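Side-chain contacts in N-(5'-phosphoribosyl)anthranilate isomerase (Pyrococcus furiosus, PDB 4AAJ), which catalyses the isomerisation of N-(5-phospho-beta-D-ribosyl)anthranilate to 1-(2-carboxyphenylamino)-1-deoxy-D-ribulose 5-phosphate, the third step of tryptophan synthesis from chorismate: residues C26-L31 with G209-K214; L34-K39 with K214-F219; E133-L138 with L164-L169; L169-I174 with K192-Y197. All coordinates share one frame; numbering follows the deposited sequence.

Contact 1: residues C26-L31 with G209-K214; sequences CGIKSL and GIKDPK. With SO4 (sulfate ion), chain D.
K211 reaches across to the backbone of C26 and G27 and holds two successive carbonyls with one ammonium group. NZ of K211 meets O of C26 at 2.9 Å, in the carbonyl plane, with a C=O...N angle of 154°. NZ of K211 meets O of G27 at 3.1 Å from above the carbonyl plane, with an angle of only 111°. The lysine chain bends once, at chi2 (67°), and then runs extended, which brings NZ within reach of both oxygens. Part of its length is apolar contact: CD of K211 lies 4.2 Å from CG2 of I28. G27 has positive phi, and a CB on it would lie 3.7 Å from NZ of K211. The ammonium also has a hydrogen bond to S202 and a salt bridge to E206, which probably balances this buried charge. A methionine in place of K211 would probably leave E206 without this positive partner and the two carbonyls without this donor. N of L31 binds O1 of a sulfate at 3.0 Å, where helix 31-38 begins. The contact lies at the C-terminal ends of the strands of a (beta/alpha)8 barrel, the face that carries the active site in this fold. The loop 26-31 follows barrel strand 22-25 and enters that helix, with S30 as N-cap. I28 packs on strand 43-47 and helix 58-67, while K211 closes a short hairpin just before helix 213-225.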
loop_
_atom_site.group_PDB
_atom_site.type_symbol
_atom_site.label_atom_id
_atom_site.label_comp_id
_atom_site.label_asym_id
_atom_site.label_seq_id
_atom_site.Cartn_x
_atom_site.Cartn_y
_atom_site.Cartn_z
ATOM N N CYS A 26 5.574 3.629 2.246
ATOM C CA CYS A 26 5.875 2.742 1.123
ATOM C C CYS A 26 7.140 3.144 0.366
ATOM O O CYS A 26 7.555 4.301 0.403
ATOM C CB CYS A 26 4.695 2.706 0.140
ATOM S SG CYS A 26 4.780 1.259 -0.936
ATOM N N GLY A 27 7.735 2.171 -0.312
ATOM C CA GLY A 27 8.825 2.421 -1.255
ATOM C C GLY A 27 10.151 2.762 -0.617
ATOM O O GLY A 27 10.801 3.730 -1.017
ATOM N N ILE A 28 10.548 1.992 0.390
ATOM C CA ILE A 28 11.905 2.152 0.949
ATOM C C ILE A 28 12.927 1.332 0.159
ATOM O O ILE A 28 12.601 0.282 -0.430
ATOM C CB ILE A 28 11.968 1.850 2.474
ATOM C CG1 ILE A 28 11.620 0.386 2.760
ATOM C CG2 ILE A 28 11.096 2.833 3.253
ATOM C CD1 ILE A 28 11.937 -0.047 4.189
ATOM N N LYS A 29 14.172 1.815 0.134
ATOM C CA LYS A 29 15.203 1.220 -0.701
ATOM C C LYS A 29 16.439 0.748 0.064
ATOM O O LYS A 29 17.328 0.129 -0.522
ATOM C CB LYS A 29 15.629 2.193 -1.801
ATOM C CG LYS A 29 14.497 2.624 -2.724
ATOM C CD LYS A 29 14.998 3.520 -3.850
ATOM C CE LYS A 29 15.695 2.702 -4.925
ATOM N NZ LYS A 29 15.874 3.504 -6.166
ATOM N N SER A 30 16.484 1.013 1.365
ATOM C CA SER A 30 17.664 0.667 2.160
ATOM C C SER A 30 17.288 0.253 3.570
ATOM O O SER A 30 16.238 0.647 4.091
ATOM C CB SER A 30 18.602 1.875 2.240
ATOM O OG SER A 30 17.933 2.979 2.822
ATOM N N LEU A 31 18.173 -0.520 4.192
ATOM C CA LEU A 31 18.086 -0.790 5.628
ATOM C C LEU A 31 18.071 0.495 6.464
ATOM O O LEU A 31 17.426 0.549 7.511
ATOM C CB LEU A 31 19.209 -1.740 6.075
ATOM C CG LEU A 31 19.172 -3.151 5.467
ATOM C CD1 LEU A 31 20.532 -3.840 5.553
ATOM C CD2 LEU A 31 18.099 -4.004 6.121
ATOM N N GLY A 209 14.641 11.880 -2.854
ATOM C CA GLY A 209 14.411 10.449 -3.087
ATOM C C GLY A 209 14.770 9.538 -1.924
ATOM O O GLY A 209 15.018 8.343 -2.117
ATOM N N ILE A 210 14.813 10.102 -0.719
ATOM C CA ILE A 210 15.118 9.341 0.495
ATOM C C ILE A 210 14.132 9.757 1.589
ATOM O O ILE A 210 13.861 10.942 1.765
ATOM C CB ILE A 210 16.579 9.567 0.972
ATOM C CG1 ILE A 210 17.577 9.270 -0.155
ATOM C CG2 ILE A 210 16.901 8.704 2.192
ATOM C CD1 ILE A 210 18.930 9.931 0.015
ATOM N N LYS A 211 13.587 8.777 2.311
ATOM C CA LYS A 211 12.641 9.052 3.396
ATOM C C LYS A 211 13.263 9.941 4.476
ATOM O O LYS A 211 14.342 9.646 4.983
ATOM C CB LYS A 211 12.104 7.749 4.006
ATOM C CG LYS A 211 10.764 7.278 3.436
ATOM C CD LYS A 211 10.861 6.852 1.984
ATOM C CE LYS A 211 9.483 6.521 1.427
ATOM N NZ LYS A 211 9.521 6.383 -0.049
ATOM N N ASP A 212 12.575 11.034 4.800
ATOM C CA ASP A 212 13.068 12.024 5.762
ATOM C C ASP A 212 12.503 11.743 7.148
ATOM O O ASP A 212 11.283 11.725 7.318
ATOM C CB ASP A 212 12.671 13.434 5.315
ATOM C CG ASP A 212 13.080 14.507 6.316
ATOM O OD1 ASP A 212 14.256 14.920 6.286
ATOM O OD2 ASP A 212 12.225 14.944 7.120
ATOM N N PRO A 213 13.386 11.545 8.152
ATOM C CA PRO A 213 12.941 11.195 9.507
ATOM C C PRO A 213 11.949 12.179 10.123
ATOM O O PRO A 213 11.036 11.765 10.846
ATOM C CB PRO A 213 14.250 11.165 10.307
ATOM C CG PRO A 213 15.284 10.825 9.291
ATOM C CD PRO A 213 14.858 11.565 8.058
ATOM N N LYS A 214 12.117 13.467 9.835
ATOM C CA LYS A 214 11.226 14.486 10.387
ATOM C C LYS A 214 9.875 14.521 9.673
ATOM O O LYS A 214 8.844 14.728 10.313
ATOM C CB LYS A 214 11.896 15.865 10.399
ATOM C CG LYS A 214 12.930 16.017 11.507
ATOM C CD LYS A 214 13.850 17.207 11.275
ATOM C CE LYS A 214 14.936 17.268 12.337
ATOM N NZ LYS A 214 16.040 18.189 11.953
HETATM S S SO4 D . 21.750 0.239 3.554
HETATM O O1 SO4 D . 20.966 -0.932 3.092
HETATM O O2 SO4 D . 22.874 -0.252 4.379
HETATM O O3 SO4 D . 20.947 1.164 4.376
HETATM O O4 SO4 D . 22.258 0.960 2.362
#

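Contact 2: residues L34-K39 with K214-F219; sequences LEIVEK and KLVEEF
V216 points both methyl groups at the helix opposite and overlaps I36 and V37 there. CG2 of V216 meets CG2 of I36 at 4.2 Å, methyl against methyl. CG1 of V216 lies beside the backbone of V37, 4.4 Å from CA of V37. CG1 of V216 stands anti to its backbone N (chi1 168°), and this turn aims the two methyls at different residues. I36 and V37 are consecutive, so V216 sits at the step between them. The contact is small and purely apolar, about 108 Å² in all. The CA atoms of V37 and V216 are still 6.9 Å apart, and only these three residues touch. The flanking polar groups serve other partners: E217 and E218 form salt bridges along their own helix with R221 and R222, and E38 binds the backbone N of A69. On the barrel side, V37 lies on I25 of strand 22-25, while F219 packs on V23 of that strand and on V199 and V201 of strand 198-201. The arrangement is that of a (beta/alpha)8 barrel, in which the first and last helices of the outer layer lie side by side where the ring closes.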
loop_
_atom_site.group_PDB
_atom_site.type_symbol
_atom_site.label_atom_id
_atom_site.label_comp_id
_atom_site.label_asym_id
_atom_site.label_seq_id
_atom_site.Cartn_x
_atom_site.Cartn_y
_atom_site.Cartn_z
ATOM N N LEU A 34 14.614 1.686 6.374
ATOM C CA LEU A 34 13.852 0.771 7.228
ATOM C C LEU A 34 13.880 1.240 8.686
ATOM O O LEU A 34 12.845 1.332 9.331
ATOM C CB LEU A 34 14.367 -0.669 7.089
ATOM C CG LEU A 34 13.765 -1.729 8.031
ATOM C CD1 LEU A 34 12.267 -1.912 7.774
ATOM C CD2 LEU A 34 14.487 -3.054 7.888
ATOM N N GLU A 35 15.070 1.566 9.185
ATOM C CA GLU A 35 15.219 2.020 10.570
ATOM C C GLU A 35 14.397 3.268 10.878
ATOM O O GLU A 35 13.761 3.354 11.920
ATOM C CB GLU A 35 16.697 2.225 10.900
ATOM C CG GLU A 35 17.431 0.908 11.105
ATOM C CD GLU A 35 18.941 1.030 11.040
ATOM O OE1 GLU A 35 19.452 2.145 10.780
ATOM O OE2 GLU A 35 19.619 -0.002 11.246
ATOM N N ILE A 36 14.408 4.220 9.952
ATOM C CA ILE A 36 13.608 5.436 10.045
ATOM C C ILE A 36 12.100 5.136 10.146
ATOM O O ILE A 36 11.430 5.631 11.059
ATOM C CB ILE A 36 13.908 6.382 8.853
ATOM C CG1 ILE A 36 15.408 6.729 8.806
ATOM C CG2 ILE A 36 13.071 7.646 8.941
ATOM C CD1 ILE A 36 15.887 7.298 7.481
ATOM N N VAL A 37 11.577 4.318 9.227
ATOM C CA VAL A 37 10.138 4.018 9.190
ATOM C C VAL A 37 9.698 3.096 10.336
ATOM O O VAL A 37 8.605 3.252 10.879
ATOM C CB VAL A 37 9.658 3.499 7.795
ATOM C CG1 VAL A 37 10.062 4.471 6.696
ATOM C CG2 VAL A 37 10.190 2.109 7.489
ATOM N N GLU A 38 10.572 2.161 10.712
ATOM C CA GLU A 38 10.341 1.251 11.838
ATOM C C GLU A 38 10.051 1.954 13.154
ATOM O O GLU A 38 9.426 1.370 14.035
ATOM C CB GLU A 38 11.565 0.383 12.061
ATOM C CG GLU A 38 11.478 -1.004 11.476
ATOM C CD GLU A 38 12.721 -1.799 11.778
ATOM O OE1 GLU A 38 13.771 -1.185 12.074
ATOM O OE2 GLU A 38 12.654 -3.037 11.719
ATOM N N LYS A 39 10.526 3.189 13.291
ATOM C CA LYS A 39 10.345 3.958 14.527
ATOM C C LYS A 39 8.885 4.315 14.807
ATOM O O LYS A 39 8.455 4.281 15.962
ATOM C CB LYS A 39 11.208 5.224 14.525
ATOM C CG LYS A 39 12.690 4.959 14.741
ATOM C CD LYS A 39 13.400 6.179 15.311
ATOM C CE LYS A 39 14.872 5.894 15.578
ATOM N NZ LYS A 39 15.663 5.697 14.328
ATOM N N LYS A 214 12.117 13.467 9.835
ATOM C CA LYS A 214 11.226 14.486 10.387
ATOM C C LYS A 214 9.875 14.521 9.673
ATOM O O LYS A 214 8.844 14.728 10.313
ATOM C CB LYS A 214 11.896 15.865 10.399
ATOM C CG LYS A 214 12.930 16.017 11.507
ATOM C CD LYS A 214 13.850 17.207 11.275
ATOM C CE LYS A 214 14.936 17.268 12.337
ATOM N NZ LYS A 214 16.040 18.189 11.953
ATOM N N LEU A 215 9.881 14.307 8.359
ATOM C CA LEU A 215 8.629 14.199 7.599
ATOM C C LEU A 215 7.855 12.931 7.975
ATOM O O LEU A 215 6.644 12.991 8.201
ATOM C CB LEU A 215 8.871 14.281 6.084
ATOM C CG LEU A 215 9.386 15.601 5.483
ATOM C CD1 LEU A 215 9.474 15.500 3.967
ATOM C CD2 LEU A 215 8.542 16.807 5.882
ATOM N N VAL A 216 8.565 11.803 8.063
ATOM C CA VAL A 216 7.985 10.527 8.509
ATOM C C VAL A 216 7.302 10.678 9.870
ATOM O O VAL A 216 6.119 10.358 10.013
ATOM C CB VAL A 216 9.046 9.392 8.550
ATOM C CG1 VAL A 216 8.517 8.157 9.277
ATOM C CG2 VAL A 216 9.496 9.022 7.145
ATOM N N GLU A 217 8.044 11.186 10.855
ATOM C CA GLU A 217 7.527 11.365 12.216
ATOM C C GLU A 217 6.304 12.287 12.256
ATOM O O GLU A 217 5.323 11.992 12.940
ATOM C CB GLU A 217 8.640 11.883 13.142
ATOM C CG GLU A 217 8.269 11.986 14.618
ATOM C CD GLU A 217 7.521 13.266 14.959
ATOM O OE1 GLU A 217 7.840 14.332 14.376
ATOM O OE2 GLU A 217 6.613 13.211 15.816
ATOM N N GLU A 218 6.374 13.394 11.518
ATOM C CA GLU A 218 5.281 14.364 11.429
ATOM C C GLU A 218 4.039 13.765 10.767
ATOM O O GLU A 218 2.929 13.892 11.291
ATOM C CB GLU A 218 5.740 15.599 10.655
ATOM C CG GLU A 218 4.781 16.777 10.707
ATOM C CD GLU A 218 5.125 17.855 9.694
ATOM O OE1 GLU A 218 6.212 17.780 9.078
ATOM O OE2 GLU A 218 4.304 18.780 9.511
ATOM N N PHE A 219 4.234 13.116 9.618
ATOM C CA PHE A 219 3.125 12.489 8.903
ATOM C C PHE A 219 2.394 11.480 9.780
ATOM O O PHE A 219 1.169 11.516 9.885
ATOM C CB PHE A 219 3.606 11.801 7.619
ATOM C CG PHE A 219 2.485 11.244 6.776
ATOM C CD1 PHE A 219 1.931 9.996 7.059
ATOM C CD2 PHE A 219 1.980 11.971 5.704
ATOM C CE1 PHE A 219 0.894 9.486 6.290
ATOM C CE2 PHE A 219 0.946 11.461 4.932
ATOM C CZ PHE A 219 0.406 10.218 5.224
#

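Contact 3: residues E133-L138 with L164-L169; sequences EDANRL and LRVSSL
OD2 of D134 makes the polar bond at this edge of the contact, to OG of S128, while CB of the same residue rests on CG2 of V166 at 3.9 Å. D134 therefore shows carbon to the other helix and its carboxylate to the loop before its own helix. V166 also touches S128, so this loop borders the packing. V166 divides its methyls between two neighbours. CG2 faces D134, and CG1 lies over the backbone of A135, 3.8 Å from its N. CG1 is anti to the valine's own N (chi1 180°), which directs both methyls to the opposite helix. A135 answers with its single methyl. CB of A135 lies 3.7 Å from CB of L169 and 4.2 Å from CG1 of V166. CB of A135 also comes within 3.9 Å of O of V166. The small side chain thus enters between V166 and L169, which are three residues apart on one face of their helix. The CA atoms of A135 and V166 are only 5.1 Å apart. The helix axes approach to 8.4 Å and cross at -55°. Farther in, A135 and L138 both touch V170, and L138 continues onto L152 of strand 149-153. That strand lies between the two helices in sequence. The order helix 131-144, strand 149-153, helix 165-173 is the repeating pattern of a (beta/alpha)8 barrel, and this contact joins two consecutive helices of its outer layer.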
loop_
_atom_site.group_PDB
_atom_site.type_symbol
_atom_site.label_atom_id
_atom_site.label_comp_id
_atom_site.label_asym_id
_atom_site.label_seq_id
_atom_site.Cartn_x
_atom_site.Cartn_y
_atom_site.Cartn_z
ATOM N N GLU A 133 -22.340 5.628 -7.411
ATOM C CA GLU A 133 -22.356 4.538 -8.379
ATOM C C GLU A 133 -20.959 4.035 -8.712
ATOM O O GLU A 133 -20.763 2.835 -8.915
ATOM C CB GLU A 133 -23.103 4.958 -9.642
ATOM C CG GLU A 133 -24.608 5.036 -9.427
ATOM C CD GLU A 133 -25.243 6.234 -10.101
ATOM O OE1 GLU A 133 -24.706 6.681 -11.135
ATOM O OE2 GLU A 133 -26.275 6.729 -9.586
ATOM N N ASP A 134 -19.995 4.952 -8.769
ATOM C CA ASP A 134 -18.591 4.581 -8.943
ATOM C C ASP A 134 -18.072 3.772 -7.755
ATOM O O ASP A 134 -17.298 2.836 -7.944
ATOM C CB ASP A 134 -17.716 5.816 -9.187
ATOM C CG ASP A 134 -17.765 6.293 -10.635
ATOM O OD1 ASP A 134 -18.280 5.550 -11.505
ATOM O OD2 ASP A 134 -17.280 7.414 -10.905
ATOM N N ALA A 135 -18.510 4.130 -6.548
ATOM C CA ALA A 135 -18.177 3.378 -5.338
ATOM C C ALA A 135 -18.760 1.972 -5.394
ATOM O O ALA A 135 -18.055 0.995 -5.131
ATOM C CB ALA A 135 -18.653 4.102 -4.092
ATOM N N ASN A 136 -20.037 1.866 -5.763
ATOM C CA ASN A 136 -20.687 0.561 -5.882
ATOM C C ASN A 136 -20.056 -0.305 -6.976
ATOM O O ASN A 136 -19.950 -1.525 -6.825
ATOM C CB ASN A 136 -22.201 0.720 -6.084
ATOM C CG ASN A 136 -22.935 1.008 -4.783
ATOM O OD1 ASN A 136 -22.472 0.647 -3.695
ATOM N ND2 ASN A 136 -24.090 1.651 -4.887
ATOM N N ARG A 137 -19.611 0.330 -8.059
ATOM C CA ARG A 137 -18.925 -0.380 -9.139
ATOM C C ARG A 137 -17.565 -0.944 -8.688
ATOM O O ARG A 137 -17.236 -2.097 -8.971
ATOM C CB ARG A 137 -18.702 0.539 -10.333
ATOM C CG ARG A 137 -18.094 -0.171 -11.531
ATOM C CD ARG A 137 -17.120 0.725 -12.272
ATOM N NE ARG A 137 -15.962 -0.036 -12.738
ATOM C CZ ARG A 137 -15.029 0.420 -13.573
ATOM N NH1 ARG A 137 -15.098 1.651 -14.064
ATOM N NH2 ARG A 137 -14.018 -0.371 -13.924
ATOM N N LEU A 138 -16.775 -0.116 -8.011
ATOM C CA LEU A 138 -15.485 -0.577 -7.491
ATOM C C LEU A 138 -15.683 -1.673 -6.443
ATOM O O LEU A 138 -14.885 -2.608 -6.372
ATOM C CB LEU A 138 -14.678 0.587 -6.912
ATOM C CG LEU A 138 -13.191 0.366 -6.610
ATOM C CD1 LEU A 138 -12.367 0.244 -7.886
ATOM C CD2 LEU A 138 -12.695 1.532 -5.772
ATOM N N LEU A 164 -12.315 12.716 -3.680
ATOM C CA LEU A 164 -12.231 11.852 -2.506
ATOM C C LEU A 164 -13.589 11.239 -2.168
ATOM O O LEU A 164 -13.711 10.463 -1.212
ATOM C CB LEU A 164 -11.742 12.648 -1.292
ATOM C CG LEU A 164 -10.361 13.306 -1.296
ATOM C CD1 LEU A 164 -10.235 14.214 -0.088
ATOM C CD2 LEU A 164 -9.244 12.276 -1.298
ATOM N N ARG A 165 -14.607 11.605 -2.944
ATOM C CA ARG A 165 -15.970 11.157 -2.695
ATOM C C ARG A 165 -16.165 9.658 -2.910
ATOM O O ARG A 165 -16.839 9.006 -2.111
ATOM C CB ARG A 165 -16.970 11.958 -3.539
ATOM C CG ARG A 165 -17.270 13.352 -2.996
ATOM C CD ARG A 165 -17.972 13.284 -1.648
ATOM N NE ARG A 165 -19.266 12.605 -1.734
ATOM C CZ ARG A 165 -19.840 11.933 -0.736
ATOM N NH1 ARG A 165 -19.236 11.828 0.443
ATOM N NH2 ARG A 165 -21.021 11.356 -0.922
ATOM N N VAL A 166 -15.588 9.114 -3.982
ATOM C CA VAL A 166 -15.680 7.675 -4.239
ATOM C C VAL A 166 -15.012 6.945 -3.075
ATOM O O VAL A 166 -15.597 6.017 -2.495
ATOM C CB VAL A 166 -15.031 7.263 -5.576
ATOM C CG1 VAL A 166 -15.147 5.756 -5.792
ATOM C CG2 VAL A 166 -15.671 8.002 -6.747
ATOM N N SER A 167 -13.805 7.398 -2.720
ATOM C CA SER A 167 -13.028 6.795 -1.628
ATOM C C SER A 167 -13.798 6.758 -0.303
ATOM O O SER A 167 -13.835 5.722 0.359
ATOM C CB SER A 167 -11.666 7.482 -1.475
ATOM O OG SER A 167 -10.833 7.152 -2.575
ATOM N N SER A 168 -14.419 7.884 0.051
ATOM C CA SER A 168 -15.286 8.009 1.233
ATOM C C SER A 168 -16.319 6.896 1.358
ATOM O O SER A 168 -16.513 6.340 2.442
ATOM C CB SER A 168 -16.018 9.359 1.214
ATOM O OG SER A 168 -15.224 10.380 1.795
ATOM N N LEU A 169 -16.969 6.583 0.242
ATOM C CA LEU A 169 -18.080 5.634 0.210
ATOM C C LEU A 169 -17.640 4.173 0.144
ATOM O O LEU A 169 -18.323 3.286 0.672
ATOM C CB LEU A 169 -19.004 5.962 -0.956
ATOM C CG LEU A 169 -19.632 7.362 -0.924
ATOM C CD1 LEU A 169 -20.171 7.712 -2.297
ATOM C CD2 LEU A 169 -20.715 7.483 0.144
#

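Contact 4: residues L169-I174 with K192-Y197; sequences LVARKI and KVVKPY
A171 is the residue that the segment K192-Y197 packs against, and the segment begins in the last turn of helix 187-194. K192 gives its carbonyl O to NZ of K195 at 2.6 Å, with the donor in the carbonyl plane and a C=O...N angle of 149°. The lysine thus folds back over that turn. V193 offers its O to OG of S168 on the neighbouring helix. V194 makes the main contact. CG1 of V194 lies 3.9 Å from CB of A171, and O of V194 is nearer still, 3.3 Å from the same methyl. CG1 is anti to the backbone N of V194 (chi1 -178°); this places it near the carbonyl, and both meet the alanine methyl from the same side. Here the (beta/alpha)8 barrel passes from helix 187-194 to its last strand, 198-201, and the connecting turn runs past helix 165-173. K195 makes that turn with positive phi (48°), and O of K195 stays 4.0 Å from CB of A171. CA of P196 follows 4.2 Å from CB of A171, while the proline side chain packs on V178 of strand 176-179. Y197 is linked to A171 through a water. The water donates to O of A171 at 3.1 Å and accepts a weak bond from N of Y197. The phenol ring leads away from A171, and the side chain packs on M149, P175 and I177.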
loop_
_atom_site.group_PDB
_atom_site.type_symbol
_atom_site.label_atom_id
_atom_site.label_comp_id
_atom_site.label_asym_id
_atom_site.label_seq_id
_atom_site.Cartn_x
_atom_site.Cartn_y
_atom_site.Cartn_z
ATOM N N LEU A 169 -16.969 6.583 0.242
ATOM C CA LEU A 169 -18.080 5.634 0.210
ATOM C C LEU A 169 -17.640 4.173 0.144
ATOM O O LEU A 169 -18.323 3.286 0.672
ATOM C CB LEU A 169 -19.004 5.962 -0.956
ATOM C CG LEU A 169 -19.632 7.362 -0.924
ATOM C CD1 LEU A 169 -20.171 7.712 -2.297
ATOM C CD2 LEU A 169 -20.715 7.483 0.144
ATOM N N VAL A 170 -16.501 3.920 -0.499
ATOM C CA VAL A 170 -15.911 2.584 -0.459
ATOM C C VAL A 170 -15.437 2.310 0.970
ATOM O O VAL A 170 -15.687 1.232 1.507
ATOM C CB VAL A 170 -14.751 2.399 -1.472
ATOM C CG1 VAL A 170 -14.222 0.970 -1.429
ATOM C CG2 VAL A 170 -15.200 2.727 -2.889
ATOM N N ALA A 171 -14.791 3.299 1.578
ATOM C CA ALA A 171 -14.241 3.165 2.934
ATOM C C ALA A 171 -15.327 2.885 3.985
ATOM O O ALA A 171 -15.076 2.206 4.981
ATOM C CB ALA A 171 -13.422 4.389 3.306
ATOM N N ARG A 172 -16.528 3.406 3.740
ATOM C CA ARG A 172 -17.681 3.157 4.610
ATOM C C ARG A 172 -18.157 1.707 4.567
ATOM O O ARG A 172 -18.622 1.171 5.579
ATOM C CB ARG A 172 -18.829 4.112 4.279
ATOM C CG ARG A 172 -18.659 5.504 4.872
ATOM C CD ARG A 172 -19.886 6.361 4.610
ATOM N NE ARG A 172 -21.038 5.920 5.399
ATOM C CZ ARG A 172 -22.308 6.143 5.072
ATOM N NH1 ARG A 172 -22.611 6.803 3.958
ATOM N NH2 ARG A 172 -23.281 5.699 5.858
ATOM N N LYS A 173 -18.021 1.072 3.407
ATOM C CA LYS A 173 -18.463 -0.307 3.213
ATOM C C LYS A 173 -17.413 -1.341 3.623
ATOM O O LYS A 173 -17.758 -2.397 4.153
ATOM C CB LYS A 173 -18.888 -0.542 1.759
ATOM C CG LYS A 173 -20.235 0.061 1.378
ATOM C CD LYS A 173 -21.348 -0.976 1.431
ATOM C CE LYS A 173 -22.687 -0.373 1.030
ATOM N NZ LYS A 173 -23.811 -1.332 1.239
ATOM N N ILE A 174 -16.137 -1.051 3.359
ATOM C CA ILE A 174 -15.064 -2.032 3.582
ATOM C C ILE A 174 -13.801 -1.365 4.155
ATOM O O ILE A 174 -13.589 -0.178 3.930
ATOM C CB ILE A 174 -14.713 -2.805 2.286
ATOM C CG1 ILE A 174 -14.259 -1.844 1.191
ATOM C CG2 ILE A 174 -15.900 -3.627 1.795
ATOM C CD1 ILE A 174 -13.488 -2.506 0.081
ATOM N N LYS A 192 -10.322 12.872 7.525
ATOM C CA LYS A 192 -11.640 13.349 7.962
ATOM C C LYS A 192 -12.724 13.053 6.934
ATOM O O LYS A 192 -13.829 12.654 7.291
ATOM C CB LYS A 192 -11.614 14.844 8.295
ATOM C CG LYS A 192 -11.040 15.176 9.664
ATOM C CD LYS A 192 -11.408 16.595 10.097
ATOM C CE LYS A 192 -10.448 17.644 9.550
ATOM N NZ LYS A 192 -9.218 17.764 10.384
ATOM N N VAL A 193 -12.401 13.228 5.657
ATOM C CA VAL A 193 -13.369 13.009 4.587
ATOM C C VAL A 193 -13.584 11.520 4.319
ATOM O O VAL A 193 -14.719 11.051 4.296
ATOM C CB VAL A 193 -12.956 13.731 3.286
ATOM C CG1 VAL A 193 -13.949 13.447 2.168
ATOM C CG2 VAL A 193 -12.845 15.226 3.525
ATOM N N VAL A 194 -12.489 10.788 4.132
ATOM C CA VAL A 194 -12.542 9.383 3.714
ATOM C C VAL A 194 -12.835 8.437 4.876
ATOM O O VAL A 194 -13.525 7.422 4.701
ATOM C CB VAL A 194 -11.224 8.959 3.011
ATOM C CG1 VAL A 194 -11.303 7.516 2.536
ATOM C CG2 VAL A 194 -10.929 9.886 1.834
ATOM N N LYS A 195 -12.322 8.775 6.057
ATOM C CA LYS A 195 -12.385 7.893 7.231
ATOM C C LYS A 195 -11.942 6.459 6.912
ATOM O O LYS A 195 -12.687 5.498 7.107
ATOM C CB LYS A 195 -13.761 7.962 7.905
ATOM C CG LYS A 195 -13.918 9.211 8.760
ATOM C CD LYS A 195 -15.317 9.338 9.343
ATOM C CE LYS A 195 -15.478 10.643 10.107
ATOM N NZ LYS A 195 -15.397 11.828 9.207
ATOM N N PRO A 196 -10.708 6.311 6.411
ATOM C CA PRO A 196 -10.224 4.990 6.011
ATOM C C PRO A 196 -9.731 4.182 7.210
ATOM O O PRO A 196 -9.590 4.720 8.308
ATOM C CB PRO A 196 -9.040 5.334 5.110
ATOM C CG PRO A 196 -8.482 6.580 5.714
ATOM C CD PRO A 196 -9.672 7.348 6.246
ATOM N N TYR A 197 -9.457 2.900 6.984
ATOM C CA TYR A 197 -8.806 2.065 7.981
ATOM C C TYR A 197 -7.328 2.476 8.130
ATOM O O TYR A 197 -6.746 2.385 9.212
ATOM C CB TYR A 197 -8.963 0.580 7.606
ATOM C CG TYR A 197 -8.152 -0.366 8.466
ATOM C CD1 TYR A 197 -8.600 -0.752 9.730
ATOM C CD2 TYR A 197 -6.923 -0.862 8.021
ATOM C CE1 TYR A 197 -7.847 -1.606 10.523
ATOM C CE2 TYR A 197 -6.171 -1.719 8.805
ATOM C CZ TYR A 197 -6.640 -2.090 10.053
ATOM O OH TYR A 197 -5.894 -2.944 10.834
HETATM O O HOH W 1 -12.062 1.952 5.599
#

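In the fold
The contacts form two pairs around one eight-stranded parallel barrel. Contacts 1 and 2 have centres about 8 Å apart, share K214 and helix 213-225, and touch through P213 on I36. They tie the start of the chain to its end. Contacts 3 and 4 have centres about 9 Å apart, share L169 and helix 165-173, and follow each other along the chain. Both are nested inside the loops closed by contacts 1 and 2. The pairs stand well apart, with centres 25 to 31 Å from each other. The local contacts join consecutive helices, while the long-range ones span the seam where the last strand meets the first; the protein is a monomer.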